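Local coordinates for protein 6-phosphogluconate dehydratase (Shewanella oneidensis, PDB 2GP4) that catalyses the dehydration of 6-phosphogluconate to 2-dehydro-3-deoxy-6-phosphogluconate, a step of the Entner-Doudoroff pathway, and is seen here in its cluster-free apo form, at residues V524-D529 with G537-A542; Y401-K406 with W414-T419; L147-I152 with G617-S622. One frame throughout, in Å; residues are numbered along the deposited sequence.

Contact 1: residues V524-D529 with G537-A542; sequences VALMTD and GKVPAA
Leu526 and Val539 cross obliquely, with Leu526 CD2 set 3.8 Å from Val539 CG1. A chi1 of 168° on Val539 places CG1 against the strand, where it also meets Val524 O. On the same side of the sheet Leu526 CB meets Ala541 CB at 3.8 Å, and Leu514 of helix 511-519 packs against the leucine from outside the pair. The other face belongs to Met527, a selenomethionine, whose CG approaches Ala542 CB at 4.1 Å; its side chain also touches Ile564 of strand 563-567. One residue before the Leu526-Ala541 pair on each segment, Pro540 CG lies 3.8 Å from Ala525 CB. The side chains can pair in this way because the backbones are held in step. Leu526 N donates to Pro540 O (2.9 Å), Ala542 N returns a bond to Leu526 O (2.8 Å), and Thr528 N reaches Ala542 O (3.0 Å). One residue, Leu526, thus bonds through both N and O to residues flanking its partner Ala541, which is the signature of a parallel beta bridge, here between two inner strands of the mixed sheet in the C-terminal domain.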
# COMPACT_ATOMS: atom_id res chain seq x y z
N VAL A 524 -2.67 -9.83 25.64
CA VAL A 524 -2.37 -10.69 24.49
C VAL A 524 -1.78 -9.92 23.32
O VAL A 524 -2.06 -8.74 23.14
CB VAL A 524 -3.63 -11.46 24.02
CG1 VAL A 524 -4.04 -12.49 25.06
CG2 VAL A 524 -4.79 -10.51 23.71
N ALA A 525 -0.95 -10.61 22.54
CA ALA A 525 -0.37 -10.03 21.33
C ALA A 525 -0.17 -11.07 20.25
O ALA A 525 -0.11 -12.27 20.54
CB ALA A 525 0.94 -9.33 21.64
N LEU A 526 -0.09 -10.60 19.01
CA LEU A 526 0.18 -11.44 17.85
C LEU A 526 1.59 -11.20 17.35
O LEU A 526 2.06 -10.07 17.34
CB LEU A 526 -0.78 -11.12 16.71
CG LEU A 526 -2.10 -11.85 16.53
CD1 LEU A 526 -1.95 -13.35 16.76
CD2 LEU A 526 -3.16 -11.26 17.42
N MSE A 527 2.24 -12.27 16.93
CA MSE A 527 3.50 -12.18 16.21
C MSE A 527 3.49 -13.16 15.05
O MSE A 527 3.30 -14.36 15.24
CB MSE A 527 4.68 -12.45 17.14
CG MSE A 527 6.02 -12.04 16.55
SE MSE A 527 7.50 -12.55 17.71
CE MSE A 527 6.76 -11.81 19.34
N THR A 528 3.67 -12.64 13.84
CA THR A 528 3.69 -13.49 12.65
C THR A 528 4.70 -13.00 11.62
O THR A 528 5.00 -11.81 11.54
CB THR A 528 2.27 -13.66 12.02
OG1 THR A 528 2.32 -14.64 10.98
CG2 THR A 528 1.73 -12.34 11.47
N ASP A 529 5.23 -13.94 10.85
CA ASP A 529 6.07 -13.60 9.70
C ASP A 529 5.21 -13.28 8.49
O ASP A 529 5.71 -12.91 7.42
CB ASP A 529 7.09 -14.71 9.39
CG ASP A 529 6.48 -16.11 9.39
OD1 ASP A 529 5.24 -16.26 9.34
OD2 ASP A 529 7.27 -17.08 9.43
N GLY A 537 -6.08 -3.36 14.06
CA GLY A 537 -6.82 -3.94 15.17
C GLY A 537 -6.51 -3.29 16.51
O GLY A 537 -5.64 -2.41 16.60
N LYS A 538 -7.22 -3.73 17.54
CA LYS A 538 -7.03 -3.23 18.90
C LYS A 538 -6.00 -4.07 19.67
O LYS A 538 -5.54 -3.68 20.75
CB LYS A 538 -8.37 -3.20 19.65
CG LYS A 538 -9.00 -4.58 19.89
CD LYS A 538 -10.42 -4.44 20.43
CE LYS A 538 -11.19 -5.74 20.30
NZ LYS A 538 -12.50 -5.67 21.01
N VAL A 539 -5.66 -5.22 19.12
CA VAL A 539 -4.67 -6.10 19.73
C VAL A 539 -3.31 -5.80 19.10
O VAL A 539 -3.20 -5.73 17.88
CB VAL A 539 -5.06 -7.58 19.56
CG1 VAL A 539 -3.90 -8.51 19.92
CG2 VAL A 539 -6.29 -7.90 20.40
N PRO A 540 -2.27 -5.62 19.94
CA PRO A 540 -0.94 -5.36 19.39
C PRO A 540 -0.50 -6.54 18.53
O PRO A 540 -0.52 -7.69 18.98
CB PRO A 540 -0.04 -5.25 20.64
CG PRO A 540 -0.82 -5.95 21.72
CD PRO A 540 -2.24 -5.64 21.42
N ALA A 541 -0.13 -6.25 17.29
CA ALA A 541 0.30 -7.30 16.36
C ALA A 541 1.62 -6.96 15.68
O ALA A 541 1.70 -5.99 14.92
CB ALA A 541 -0.79 -7.56 15.33
N ALA A 542 2.66 -7.74 15.96
CA ALA A 542 3.92 -7.63 15.24
C ALA A 542 3.82 -8.48 13.98
O ALA A 542 3.70 -9.69 14.07
CB ALA A 542 5.07 -8.07 16.11

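Contact 2: residues Y401-K406 with W414-T419; sequences YTQEPK and WVDGPT
Glu404 and Val415 bind each other through both backbone polar groups: Glu404 N gives to Val415 O at 2.8 Å, and Val415 N gives to Glu404 O at 2.9 Å. This antiparallel hydrogen-bonded pair is flanked by two non-hydrogen-bonded ones, Gln403 with Asp416 and Pro405 with Trp414. Beyond the Gln403-Asp416 pair, Gly417 N makes a weak bond to Thr402 O, 3.1 Å long.

Among the side chains, the polar link is that of Gln403 NE2 to Asp416 OD1, 2.9 Å long. Gln403 CG sits beside its own backbone N (chi1 -69°), and the chain then runs extended past Val415 O to deliver the amide to the carboxylate. Asp416 OD1 lies in the amide plane, while the two flat groups are turned 69° apart. Cutting Gln403 back to an alanine would probably leave Asp416 OD1 without this amide donor and lose the packing of CG and CD over Val415 O.

Water adds a second bridge, donating to Glu404 OE1 at 2.6 Å and to Asp416 O at 2.7 Å.

The apolar contacts divide by face. Pro405 CB stands over the five-membered ring of Trp414 in a CH-pi contact, 4.0 Å from the centroid, and Leu277 of helix 272-287 packs against both residues. On the side of Val415 and Glu404, Lys406 CG meets Val415 CG2 at 3.5 Å, the two side chains crossing at about a right angle.

The indole NE1 bonds to Pro262 O and the lysine NZ to Leu228 O, so the polar ends of these chains tie the hairpin to surrounding loops and helices. The chemistry is that of a two-sided surface hairpin: tryptophan and proline turn inward to the helical domain, while amide, carboxylate and water join the strands at its margin.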
# COMPACT_ATOMS: atom_id res chain seq x y z
N TYR A 401 -3.39 18.99 -7.84
CA TYR A 401 -4.19 17.91 -7.31
C TYR A 401 -5.12 18.34 -6.18
O TYR A 401 -5.84 17.53 -5.61
CB TYR A 401 -3.30 16.71 -6.93
CG TYR A 401 -2.89 15.95 -8.16
CD1 TYR A 401 -1.87 16.42 -8.99
CD2 TYR A 401 -3.57 14.80 -8.54
CE1 TYR A 401 -1.52 15.75 -10.14
CE2 TYR A 401 -3.22 14.11 -9.70
CZ TYR A 401 -2.20 14.59 -10.49
OH TYR A 401 -1.83 13.92 -11.64
N THR A 402 -5.13 19.64 -5.89
CA THR A 402 -6.13 20.24 -5.00
C THR A 402 -7.35 20.69 -5.80
O THR A 402 -8.30 21.24 -5.25
CB THR A 402 -5.57 21.44 -4.20
OG1 THR A 402 -5.31 22.54 -5.09
CG2 THR A 402 -4.31 21.05 -3.46
N GLN A 403 -7.32 20.45 -7.11
CA GLN A 403 -8.43 20.80 -7.99
C GLN A 403 -9.25 19.58 -8.40
O GLN A 403 -8.74 18.45 -8.44
CB GLN A 403 -7.94 21.54 -9.23
CG GLN A 403 -7.42 22.94 -8.97
CD GLN A 403 -7.63 23.88 -10.15
OE1 GLN A 403 -7.45 23.49 -11.31
NE2 GLN A 403 -8.03 25.11 -9.87
N GLU A 404 -10.52 19.81 -8.71
CA GLU A 404 -11.48 18.74 -8.98
C GLU A 404 -12.10 18.89 -10.36
O GLU A 404 -12.46 20.00 -10.75
CB GLU A 404 -12.58 18.73 -7.92
CG GLU A 404 -12.12 18.40 -6.52
CD GLU A 404 -13.28 18.22 -5.55
OE1 GLU A 404 -14.14 19.12 -5.44
OE2 GLU A 404 -13.32 17.16 -4.88
N PRO A 405 -12.25 17.77 -11.09
CA PRO A 405 -12.85 17.80 -12.41
C PRO A 405 -14.37 17.99 -12.36
O PRO A 405 -15.03 17.48 -11.46
CB PRO A 405 -12.50 16.43 -13.00
CG PRO A 405 -12.32 15.54 -11.81
CD PRO A 405 -11.83 16.41 -10.70
N LYS A 406 -14.88 18.74 -13.32
CA LYS A 406 -16.31 19.00 -13.44
C LYS A 406 -16.69 18.97 -14.91
O LYS A 406 -15.89 19.34 -15.77
CB LYS A 406 -16.67 20.38 -12.86
CG LYS A 406 -16.49 20.52 -11.35
CD LYS A 406 -17.67 19.98 -10.58
CE LYS A 406 -17.55 20.33 -9.11
NZ LYS A 406 -18.36 19.43 -8.26
N TRP A 414 -11.46 21.92 -14.64
CA TRP A 414 -10.96 21.70 -13.28
C TRP A 414 -11.21 22.94 -12.43
O TRP A 414 -10.90 24.07 -12.83
CB TRP A 414 -9.49 21.29 -13.30
CG TRP A 414 -9.30 19.79 -13.40
CD1 TRP A 414 -9.16 18.91 -12.35
CD2 TRP A 414 -9.25 18.99 -14.59
NE1 TRP A 414 -9.02 17.63 -12.81
CE2 TRP A 414 -9.07 17.64 -14.18
CE3 TRP A 414 -9.35 19.27 -15.96
CZ2 TRP A 414 -8.99 16.58 -15.10
CZ3 TRP A 414 -9.26 18.22 -16.87
CH2 TRP A 414 -9.08 16.89 -16.44
N VAL A 415 -11.80 22.73 -11.25
CA VAL A 415 -12.17 23.83 -10.36
C VAL A 415 -11.51 23.67 -8.99
O VAL A 415 -11.01 22.59 -8.67
CB VAL A 415 -13.72 23.96 -10.19
CG1 VAL A 415 -14.38 24.31 -11.51
CG2 VAL A 415 -14.30 22.67 -9.62
N ASP A 416 -11.49 24.73 -8.20
CA ASP A 416 -10.92 24.70 -6.86
C ASP A 416 -11.66 23.72 -5.96
O ASP A 416 -12.89 23.73 -5.90
CB ASP A 416 -10.94 26.08 -6.22
CG ASP A 416 -9.68 26.89 -6.51
OD1 ASP A 416 -8.93 26.55 -7.46
OD2 ASP A 416 -9.44 27.87 -5.78
N GLY A 417 -10.90 22.86 -5.28
CA GLY A 417 -11.46 21.93 -4.31
C GLY A 417 -11.77 22.59 -2.98
O GLY A 417 -11.42 23.76 -2.78
N PRO A 418 -12.42 21.85 -2.07
CA PRO A 418 -12.81 22.36 -0.74
C PRO A 418 -11.64 22.69 0.19
O PRO A 418 -10.55 22.13 0.04
CB PRO A 418 -13.64 21.21 -0.16
CG PRO A 418 -13.19 19.99 -0.90
CD PRO A 418 -12.82 20.44 -2.27
N THR A 419 -11.88 23.60 1.13
CA THR A 419 -10.87 24.05 2.10
C THR A 419 -11.28 23.67 3.52
O THR A 419 -10.49 23.77 4.46
CB THR A 419 -10.66 25.58 2.06
OG1 THR A 419 -11.90 26.24 2.32
CG2 THR A 419 -10.11 26.03 0.71
O HOH W 1 -8.45 23.86 -3.20
O HOH W 2 -14.63 21.70 -5.44

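Contact 3: residues L147-I152 with G617-S622; sequences LSREVI and GARSTS
Glu150 OE1 is gripped twice by Ser620: the backbone N reaches it at 2.7 Å from above the carboxylate plane (45° out of it), while Ser620 OG, also 2.7 Å away, donates to the anti lone pair of Glu150 OE1. Thr621 N adds a weak third bond to the same oxygen. A bend at chi2 (-65°) turns the Glu150 carboxylate so that its other oxygen faces Arg149, the preceding residue of the helix. Arg149 takes Glu150 OE2 side-on in a salt bridge, with NE at 2.9 Å and NH2 at 3.0 Å, both approaching from one face of the carboxylate. A water lies 2.6 Å from Glu150 OE2 and links it to Thr621 OG1.

The far end of the guanidinium serves the loop directly. Arg149 NH1 and NH2 both point at Gly617 O, 3.0 and 2.7 Å away, and that oxygen lies in the guanidinium plane. At Gly617 the backbone (phi 97°) would jam a CB against the preceding carbonyl, a conformation that calls for glycine.

Charge and carbonyl are thereby joined in one chain of bonds that fixes the C-terminal loop to helix 145-160. Around it, Arg149 NH1 also bonds His326 ND1 on helix 322-333, its side chain touches Ile183 of helix 179-186, and Ser620 rests on Leu607 of helix 605-609, so the loop lies within a cluster of helices.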
# COMPACT_ATOMS: atom_id res chain seq x y z
N LEU A 147 1.80 -13.08 -5.12
CA LEU A 147 2.47 -13.60 -6.29
C LEU A 147 1.89 -13.08 -7.60
O LEU A 147 2.61 -12.97 -8.59
CB LEU A 147 2.45 -15.13 -6.28
CG LEU A 147 3.51 -15.82 -5.42
CD1 LEU A 147 3.10 -17.25 -5.14
CD2 LEU A 147 4.88 -15.76 -6.11
N SER A 148 0.59 -12.77 -7.61
CA SER A 148 -0.06 -12.23 -8.81
C SER A 148 0.41 -10.83 -9.19
O SER A 148 0.32 -10.44 -10.36
CB SER A 148 -1.59 -12.23 -8.65
OG SER A 148 -1.99 -11.33 -7.65
N ARG A 149 0.91 -10.07 -8.22
CA ARG A 149 1.54 -8.78 -8.50
C ARG A 149 2.75 -8.98 -9.42
O ARG A 149 2.92 -8.25 -10.39
CB ARG A 149 1.97 -8.07 -7.22
CG ARG A 149 2.70 -6.75 -7.47
CD ARG A 149 3.39 -6.26 -6.21
NE ARG A 149 4.64 -6.97 -5.95
CZ ARG A 149 5.39 -6.82 -4.86
NH1 ARG A 149 5.02 -5.97 -3.89
NH2 ARG A 149 6.50 -7.52 -4.73
N GLU A 150 3.57 -9.98 -9.10
CA GLU A 150 4.75 -10.28 -9.90
C GLU A 150 4.35 -10.74 -11.30
O GLU A 150 4.99 -10.36 -12.30
CB GLU A 150 5.63 -11.33 -9.20
CG GLU A 150 6.07 -10.95 -7.77
CD GLU A 150 6.98 -9.74 -7.75
OE1 GLU A 150 8.20 -9.92 -7.97
OE2 GLU A 150 6.49 -8.61 -7.54
N VAL A 151 3.27 -11.53 -11.37
CA VAL A 151 2.75 -12.01 -12.64
C VAL A 151 2.25 -10.85 -13.50
O VAL A 151 2.57 -10.78 -14.69
CB VAL A 151 1.66 -13.10 -12.45
CG1 VAL A 151 1.10 -13.55 -13.81
CG2 VAL A 151 2.23 -14.29 -11.69
N ILE A 152 1.49 -9.94 -12.89
CA ILE A 152 0.98 -8.71 -13.56
C ILE A 152 2.13 -7.83 -14.09
O ILE A 152 2.07 -7.35 -15.22
CB ILE A 152 0.04 -7.88 -12.61
CG1 ILE A 152 -1.29 -8.61 -12.39
CG2 ILE A 152 -0.22 -6.46 -13.16
CD1 ILE A 152 -2.00 -8.22 -11.11
N GLY A 617 10.13 -5.33 -0.21
CA GLY A 617 8.99 -5.31 -1.13
C GLY A 617 8.43 -6.67 -1.52
O GLY A 617 7.51 -6.74 -2.33
N ALA A 618 8.97 -7.73 -0.93
CA ALA A 618 8.64 -9.12 -1.33
C ALA A 618 8.70 -9.31 -2.84
O ALA A 618 7.76 -9.82 -3.47
CB ALA A 618 7.29 -9.54 -0.76
N ARG A 619 9.83 -8.90 -3.42
CA ARG A 619 10.07 -8.95 -4.86
C ARG A 619 10.61 -10.31 -5.25
O ARG A 619 11.30 -10.95 -4.47
CB ARG A 619 11.11 -7.90 -5.27
CG ARG A 619 10.82 -6.45 -4.90
CD ARG A 619 11.85 -5.52 -5.54
NE ARG A 619 13.21 -5.80 -5.08
CZ ARG A 619 14.30 -5.73 -5.84
NH1 ARG A 619 14.21 -5.39 -7.12
NH2 ARG A 619 15.49 -6.00 -5.32
N SER A 620 10.29 -10.74 -6.47
CA SER A 620 11.00 -11.85 -7.11
C SER A 620 11.78 -11.29 -8.29
O SER A 620 12.66 -11.94 -8.85
CB SER A 620 10.02 -12.94 -7.56
OG SER A 620 9.11 -12.43 -8.52
N THR A 621 11.45 -10.05 -8.67
CA THR A 621 12.05 -9.41 -9.83
C THR A 621 13.34 -8.67 -9.46
O THR A 621 13.66 -8.49 -8.28
CB THR A 621 11.08 -8.41 -10.50
OG1 THR A 621 10.63 -7.45 -9.54
CG2 THR A 621 9.87 -9.14 -11.08
N SER A 622 14.09 -8.28 -10.49
CA SER A 622 15.26 -7.43 -10.35
C SER A 622 14.98 -6.06 -10.93
O SER A 622 14.15 -5.92 -11.83
CB SER A 622 16.46 -8.04 -11.05
OG SER A 622 16.86 -9.23 -10.41
O HOH W 3 8.38 -6.88 -8.17

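How the contacts relate
Contact 3 frames the other two along the chain: its helix segment at 147-152 comes first, contact 2 (401-419) and then contact 1 (524-542) follow in series, and 617-622 closes the loop. In space they are well separated. Contacts 1 and 2 lie on opposite sides of the chain's centre, their centres about 40 Å apart; contact 3 is about 35 Å from contact 2 and 26 Å from contact 1, centre to centre. No sheet is shared, since contact 2 is a two-stranded hairpin and contact 1 belongs to the mixed sheet of the C-terminal domain. Contact 3 returns the C-terminal part of the chain to a helix of the N-terminal domain, joining residues over 460 positions apart directly.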